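Local structure of putative retaining b-glycosidase (Saccharophagus degradans, 5A95) at residues T67-N72 and V325-W330; A250-P255 and I288-G293. The protein probably hydrolyses mixed-linkage beta-glucans (EC 3.2.1.73) as a retaining glycoside hydrolase of family GH5. The protein carries 1 engineered substitution. All blocks are in the same frame, centred on the assembly; numbering follows the deposited sequence.

Contact 1. Residues T67-N72 and V325-W330. With BGC (beta-D-glucopyranose), chain D.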
loop_
_atom_site.group_PDB
_atom_site.type_symbol
_atom_site.label_atom_id
_atom_site.label_comp_id
_atom_site.label_asym_id
_atom_site.label_seq_id
_atom_site.Cartn_x
_atom_site.Cartn_y
_atom_site.Cartn_z
ATOM N N THR A 67 5.321 -36.458 13.629
ATOM C CA THR A 67 4.045 -36.094 12.994
ATOM C C THR A 67 3.332 -35.090 13.869
ATOM O O THR A 67 3.084 -35.362 15.030
ATOM C CB THR A 67 3.167 -37.372 12.818
ATOM O OG1 THR A 67 3.941 -38.377 12.127
ATOM C CG2 THR A 67 1.926 -37.082 12.048
ATOM N N PHE A 68 3.013 -33.913 13.327
ATOM C CA PHE A 68 2.155 -32.971 14.066
ATOM C C PHE A 68 0.731 -33.556 14.063
ATOM O O PHE A 68 0.208 -33.923 13.003
ATOM C CB PHE A 68 2.129 -31.575 13.420
ATOM C CG PHE A 68 3.462 -30.873 13.361
ATOM C CD1 PHE A 68 3.892 -30.096 14.416
ATOM C CD2 PHE A 68 4.297 -31.001 12.267
ATOM C CE1 PHE A 68 5.103 -29.459 14.395
ATOM C CE2 PHE A 68 5.509 -30.331 12.225
ATOM C CZ PHE A 68 5.928 -29.587 13.294
ATOM N N ARG A 69 0.134 -33.658 15.243
ATOM C CA ARG A 69 -1.203 -34.193 15.425
ATOM C C ARG A 69 -1.851 -33.331 16.488
ATOM O O ARG A 69 -1.456 -33.336 17.660
ATOM C CB ARG A 69 -1.190 -35.658 15.914
ATOM C CG ARG A 69 -0.540 -36.667 14.974
ATOM C CD ARG A 69 -0.593 -38.097 15.546
ATOM N NE ARG A 69 0.042 -38.127 16.866
ATOM C CZ ARG A 69 1.304 -38.429 17.120
ATOM N NH1 ARG A 69 2.133 -38.804 16.144
ATOM N NH2 ARG A 69 1.737 -38.343 18.368
ATOM N N GLY A 70 -2.876 -32.582 16.108
ATOM C CA GLY A 70 -3.529 -31.726 17.089
ATOM C C GLY A 70 -4.726 -30.991 16.562
ATOM O O GLY A 70 -5.464 -31.502 15.714
ATOM N N VAL A 71 -4.913 -29.780 17.080
ATOM C CA VAL A 71 -6.113 -29.011 16.826
ATOM C C VAL A 71 -5.782 -27.536 16.633
ATOM O O VAL A 71 -4.766 -27.039 17.123
ATOM C CB VAL A 71 -7.146 -29.123 17.969
ATOM C CG1 VAL A 71 -7.474 -30.572 18.259
ATOM C CG2 VAL A 71 -6.656 -28.457 19.244
ATOM N N ASN A 72 -6.676 -26.854 15.913
ATOM C CA ASN A 72 -6.848 -25.412 16.004
ATOM C C ASN A 72 -7.604 -25.057 17.258
ATOM O O ASN A 72 -8.534 -25.777 17.649
ATOM C CB ASN A 72 -7.688 -24.929 14.821
ATOM C CG ASN A 72 -6.925 -24.921 13.526
ATOM O OD1 ASN A 72 -6.288 -23.924 13.212
ATOM N ND2 ASN A 72 -6.946 -26.029 12.793
ATOM N N VAL A 325 0.827 -38.053 6.754
ATOM C CA VAL A 325 0.472 -36.636 6.754
ATOM C C VAL A 325 0.154 -36.162 8.174
ATOM O O VAL A 325 -0.532 -36.837 8.929
ATOM C CB VAL A 325 -0.695 -36.417 5.768
ATOM C CG1 VAL A 325 -1.337 -35.053 5.940
ATOM C CG2 VAL A 325 -0.177 -36.563 4.328
ATOM N N SER A 326 0.681 -34.984 8.522
ATOM C CA SER A 326 0.381 -34.315 9.785
ATOM C C SER A 326 -0.941 -33.556 9.688
ATOM O O SER A 326 -1.431 -33.292 8.585
ATOM C CB SER A 326 1.507 -33.350 10.090
ATOM O OG SER A 326 2.723 -34.007 10.405
ATOM N N TYR A 327 -1.533 -33.212 10.822
ATOM C CA TYR A 327 -2.836 -32.561 10.789
ATOM C C TYR A 327 -3.172 -31.801 12.060
ATOM O O TYR A 327 -2.767 -32.159 13.148
ATOM C CB TYR A 327 -3.961 -33.570 10.495
ATOM C CG TYR A 327 -4.036 -34.714 11.462
ATOM C CD1 TYR A 327 -4.776 -34.619 12.628
ATOM C CD2 TYR A 327 -3.335 -35.878 11.235
ATOM C CE1 TYR A 327 -4.850 -35.678 13.520
ATOM C CE2 TYR A 327 -3.401 -36.941 12.115
ATOM C CZ TYR A 327 -4.148 -36.835 13.265
ATOM O OH TYR A 327 -4.213 -37.885 14.177
ATOM N N THR A 328 -3.982 -30.753 11.880
ATOM C CA THR A 328 -4.614 -30.046 12.973
ATOM C C THR A 328 -6.089 -29.820 12.641
ATOM O O THR A 328 -6.436 -29.068 11.729
ATOM C CB THR A 328 -3.938 -28.715 13.314
ATOM O OG1 THR A 328 -3.799 -27.882 12.170
ATOM C CG2 THR A 328 -2.572 -28.930 13.921
ATOM N N VAL A 329 -6.978 -30.466 13.402
ATOM C CA VAL A 329 -8.399 -30.435 13.143
ATOM C C VAL A 329 -8.937 -29.017 13.415
ATOM O O VAL A 329 -8.483 -28.326 14.342
ATOM C CB VAL A 329 -9.126 -31.430 14.070
ATOM C CG1 VAL A 329 -10.628 -31.461 13.827
ATOM C CG2 VAL A 329 -8.560 -32.832 13.890
ATOM N N TRP A 330 -9.931 -28.610 12.629
ATOM C CA TRP A 330 -10.646 -27.346 12.829
ATOM C C TRP A 330 -12.047 -27.679 13.364
ATOM O O TRP A 330 -12.770 -28.392 12.687
ATOM C CB TRP A 330 -10.752 -26.569 11.479
ATOM C CG TRP A 330 -11.468 -25.249 11.596
ATOM C CD1 TRP A 330 -12.817 -25.051 11.588
ATOM C CD2 TRP A 330 -10.879 -23.975 11.853
ATOM N NE1 TRP A 330 -13.103 -23.717 11.760
ATOM C CE2 TRP A 330 -11.929 -23.034 11.936
ATOM C CE3 TRP A 330 -9.561 -23.534 12.001
ATOM C CZ2 TRP A 330 -11.703 -21.677 12.181
ATOM C CZ3 TRP A 330 -9.330 -22.203 12.243
ATOM C CH2 TRP A 330 -10.397 -21.272 12.311
HETATM C C2 BGC D . -11.746 -20.878 7.212
HETATM C C3 BGC D . -12.190 -20.855 8.673
HETATM C C4 BGC D . -13.686 -21.183 8.753
HETATM C C5 BGC D . -13.962 -22.499 8.053
HETATM C C6 BGC D . -15.418 -22.897 8.116
HETATM C C1 BGC D . -12.277 -22.067 6.416
HETATM O O1 BGC D . -12.287 -21.837 5.030
HETATM O O2 BGC D . -10.274 -20.796 7.142
HETATM O O3 BGC D . -11.820 -19.553 9.225
HETATM O O4 BGC D . -14.239 -21.249 10.076
HETATM O O5 BGC D . -13.639 -22.302 6.681
HETATM O O6 BGC D . -15.534 -24.030 7.254
#

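Contact 2. Residues A250-P255 and I288-G293. Engineered in segment 288-293: Gln291 (natural residue Glu). With BGC (beta-D-glucopyranose), chain D.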
loop_
_atom_site.group_PDB
_atom_site.type_symbol
_atom_site.label_atom_id
_atom_site.label_comp_id
_atom_site.label_asym_id
_atom_site.label_seq_id
_atom_site.Cartn_x
_atom_site.Cartn_y
_atom_site.Cartn_z
ATOM N N ALA A 250 7.375 -27.046 4.129
ATOM C CA ALA A 250 6.267 -27.978 4.135
ATOM C C ALA A 250 5.100 -27.340 3.389
ATOM O O ALA A 250 5.054 -26.106 3.213
ATOM C CB ALA A 250 5.868 -28.306 5.558
ATOM N N TYR A 251 4.167 -28.174 2.934
ATOM C CA TYR A 251 2.996 -27.672 2.222
ATOM C C TYR A 251 1.715 -27.983 3.009
ATOM O O TYR A 251 1.576 -29.030 3.638
ATOM C CB TYR A 251 2.941 -28.261 0.794
ATOM C CG TYR A 251 4.019 -27.735 -0.106
ATOM C CD1 TYR A 251 3.858 -26.520 -0.744
ATOM C CD2 TYR A 251 5.215 -28.426 -0.292
ATOM C CE1 TYR A 251 4.834 -26.014 -1.583
ATOM C CE2 TYR A 251 6.213 -27.915 -1.105
ATOM C CZ TYR A 251 6.006 -26.718 -1.774
ATOM O OH TYR A 251 6.978 -26.187 -2.590
ATOM N N ALA A 252 0.789 -27.020 2.960
ATOM C CA ALA A 252 -0.513 -27.108 3.628
ATOM C C ALA A 252 -1.540 -27.698 2.685
ATOM O O ALA A 252 -1.543 -27.411 1.492
ATOM C CB ALA A 252 -0.975 -25.728 4.092
ATOM N N ALA A 253 -2.523 -28.388 3.242
ATOM C CA ALA A 253 -3.725 -28.791 2.538
ATOM C C ALA A 253 -4.880 -28.693 3.513
ATOM O O ALA A 253 -4.739 -28.990 4.692
ATOM C CB ALA A 253 -3.611 -30.216 2.022
ATOM N N HIS A 254 -6.053 -28.307 2.992
ATOM C CA HIS A 254 -7.281 -28.175 3.787
ATOM C C HIS A 254 -8.371 -29.071 3.210
ATOM O O HIS A 254 -9.307 -28.594 2.527
ATOM C CB HIS A 254 -7.741 -26.723 3.833
ATOM C CG HIS A 254 -6.858 -25.849 4.674
ATOM N ND1 HIS A 254 -7.135 -24.517 4.907
ATOM C CD2 HIS A 254 -5.715 -26.119 5.358
ATOM C CE1 HIS A 254 -6.203 -24.005 5.678
ATOM N NE2 HIS A 254 -5.353 -24.964 5.995
ATOM N N PRO A 255 -8.237 -30.378 3.430
ATOM C CA PRO A 255 -9.119 -31.304 2.750
ATOM C C PRO A 255 -10.459 -31.518 3.486
ATOM O O PRO A 255 -10.762 -32.613 3.998
ATOM C CB PRO A 255 -8.296 -32.575 2.735
ATOM C CG PRO A 255 -7.541 -32.523 4.043
ATOM C CD PRO A 255 -7.186 -31.079 4.195
ATOM N N ILE A 288 1.151 -30.756 6.020
ATOM C CA ILE A 288 0.298 -30.623 7.173
ATOM C C ILE A 288 -1.100 -30.223 6.720
ATOM O O ILE A 288 -1.299 -29.195 6.046
ATOM C CB ILE A 288 0.785 -29.608 8.249
ATOM C CG1 ILE A 288 2.275 -29.728 8.533
ATOM C CG2 ILE A 288 -0.041 -29.745 9.525
ATOM C CD1 ILE A 288 2.817 -28.695 9.512
ATOM N N ALA A 289 -2.072 -31.072 7.058
ATOM C CA ALA A 289 -3.468 -30.749 6.828
ATOM C C ALA A 289 -3.912 -29.836 7.965
ATOM O O ALA A 289 -4.416 -30.310 8.990
ATOM C CB ALA A 289 -4.277 -32.030 6.739
ATOM N N THR A 290 -3.662 -28.527 7.809
ATOM C CA THR A 290 -3.853 -27.615 8.926
ATOM C C THR A 290 -5.302 -27.218 9.219
ATOM O O THR A 290 -5.554 -26.595 10.243
ATOM C CB THR A 290 -2.977 -26.370 8.799
ATOM O OG1 THR A 290 -3.114 -25.835 7.483
ATOM C CG2 THR A 290 -1.533 -26.656 9.113
ATOM N N GLN A 291 -6.211 -27.603 8.332
ATOM C CA GLN A 291 -7.647 -27.589 8.609
ATOM C C GLN A 291 -8.244 -28.788 7.936
ATOM O O GLN A 291 -7.932 -29.118 6.790
ATOM C CB GLN A 291 -8.349 -26.325 8.119
ATOM C CG GLN A 291 -7.855 -25.113 8.856
ATOM C CD GLN A 291 -8.579 -23.824 8.556
ATOM O OE1 GLN A 291 -8.044 -22.760 8.812
ATOM N NE2 GLN A 291 -9.811 -23.913 8.139
ATOM N N LEU A 292 -9.117 -29.443 8.676
ATOM C CA LEU A 292 -9.935 -30.566 8.237
ATOM C C LEU A 292 -11.029 -30.728 9.284
ATOM O O LEU A 292 -10.905 -30.229 10.391
ATOM C CB LEU A 292 -9.115 -31.851 8.069
ATOM C CG LEU A 292 -8.615 -32.545 9.319
ATOM C CD1 LEU A 292 -8.348 -34.025 9.087
ATOM C CD2 LEU A 292 -7.354 -31.878 9.861
ATOM N N GLY A 293 -12.059 -31.484 8.965
ATOM C CA GLY A 293 -13.144 -31.754 9.891
ATOM C C GLY A 293 -14.499 -31.693 9.219
ATOM O O GLY A 293 -14.581 -31.380 8.051
HETATM C C2 BGC D . -11.746 -20.878 7.212
HETATM C C3 BGC D . -12.190 -20.855 8.673
HETATM C C4 BGC D . -13.686 -21.183 8.753
HETATM C C5 BGC D . -13.962 -22.499 8.053
HETATM C C6 BGC D . -15.418 -22.897 8.116
HETATM C C1 BGC D . -12.277 -22.067 6.416
HETATM O O1 BGC D . -12.287 -21.837 5.030
HETATM O O2 BGC D . -10.274 -20.796 7.142
HETATM O O3 BGC D . -11.820 -19.553 9.225
HETATM O O4 BGC D . -14.239 -21.249 10.076
HETATM O O5 BGC D . -13.639 -22.302 6.681
HETATM O O6 BGC D . -15.534 -24.030 7.254
#

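Contact 1. Residues T67-N72 and V325-W330
Strands 69-72 and 326-329, paired through Arg69 with Tyr327 and Val71 with Val329, close the beta barrel by joining its first strand to its last. They run parallel, their axes inclined at 32° and approaching to 4.0 Å. A ladder of backbone bonds carries the pairing, from Tyr327 N to Phe68 O at 2.9 Å up to Asn72 N on Val329 O at 2.8 Å. At the ladder's amino-terminal end, Ser326 OG takes the N-H of Phe68 at 2.9 Å, a bent bond. With CG in the tight position between its backbone N and carbonyl carbon (chi1 57°), Tyr327 has Arg69 CA over one ring face and Arg69 CD 3.9 Å from Tyr327 OH.

Val329 O is gripped twice, because Asn72 ND2 joins the backbone N from above the carbonyl plane at 3.2 Å. The amide, whose OD1 is bonded to Arg103, reaches the six-membered part of the indole, Asn72 CG lying 3.3 Å from Trp330 CE3, planes 61° apart. The tilted glucose brings its C3 over one indole face, toward the rim and 3.6 Å above the plane, while Trp330 NE1 bonds to Ser337 O. Replacing Trp330 with an alanine would probably remove the surface that the sugar's C3 rests on and leave Ser337 O without its donor. A tryptophan just past the eighth strand, bordering the bound sugar, is typical of GH5 (beta/alpha)8-barrel active sites.

Contact 2. Residues A250-P255 and I288-G293
The backbones of Tyr251-Ala253 and Ile288 pair as parallel strands, Ile288 N bonding to Tyr251 O at 3.0 Å and Ala253 N to Ile288 O at 3.2 Å. They belong to one beta-alpha-beta unit of the (beta/alpha)8 barrel, in which helix 267-279 links strand 250-252 to strand 287-289. Ala289 is the centre of an inverse gamma turn.

Beyond the strands the His254 imidazole is held on more than one side. Its NE2 donates to Thr290 OG1 at 2.8 Å, and the hydroxyl lies in the ring plane, only 4° out of it. Thr290 OG1 can meet the ring edge because it sits in the cramped site between its own N and carbonyl carbon (chi1 48°). Glu189 bonds to His254 ND1 and Glu185 to the threonine hydroxyl, so the ring's rotation is fixed at both nitrogens.

Gln291, engineered in place of the natural glutamate, covers one face of the imidazole: its CB stands 3.7 Å from the ring centroid, almost on the normal, and its extended chain brings the amide into a stack with the ring, planes 20° apart. The position, just beyond the seventh strand, is consistent with that of the nucleophilic glutamate of GH5 enzymes. The amide is tied to Arg103 through OE1 and to Tyr256 through NE2, and it meets the glucose weakly, Gln291 NE2 to BGC O2 being 3.3 Å. Behind it the buried Gln291 O has no hydrogen-bonding partner; the CA of His254 approaches this oxygen to 3.2 Å and the CD of Pro255 to 3.3 Å.

Overall arrangement
The centres of the two contacts lie about 8 Å apart in one curled sheet, contact 2 nested along the chain inside the loop that contact 1 closes: 67-72, 250-255, 288-293, then 325-330. Strands 287-289 and 326-329 are neighbours, connected by helix 312-323, so one pairing abuts the other; Ser326 O is 2.8 Å from Ala289 N, a probable hydrogen bond. Thr290 O, just past the seventh strand, accepts Asn72 ND2 and probably Thr328 OG1, linking it to the first and eighth strands. At the carboxyl-terminal end of the barrel Trp330 CE3 packs 3.6 Å from Gln291 CD, and both contacts reach the same glucose, so barrel closure and the sugar-binding pocket probably depend on the same strand ends.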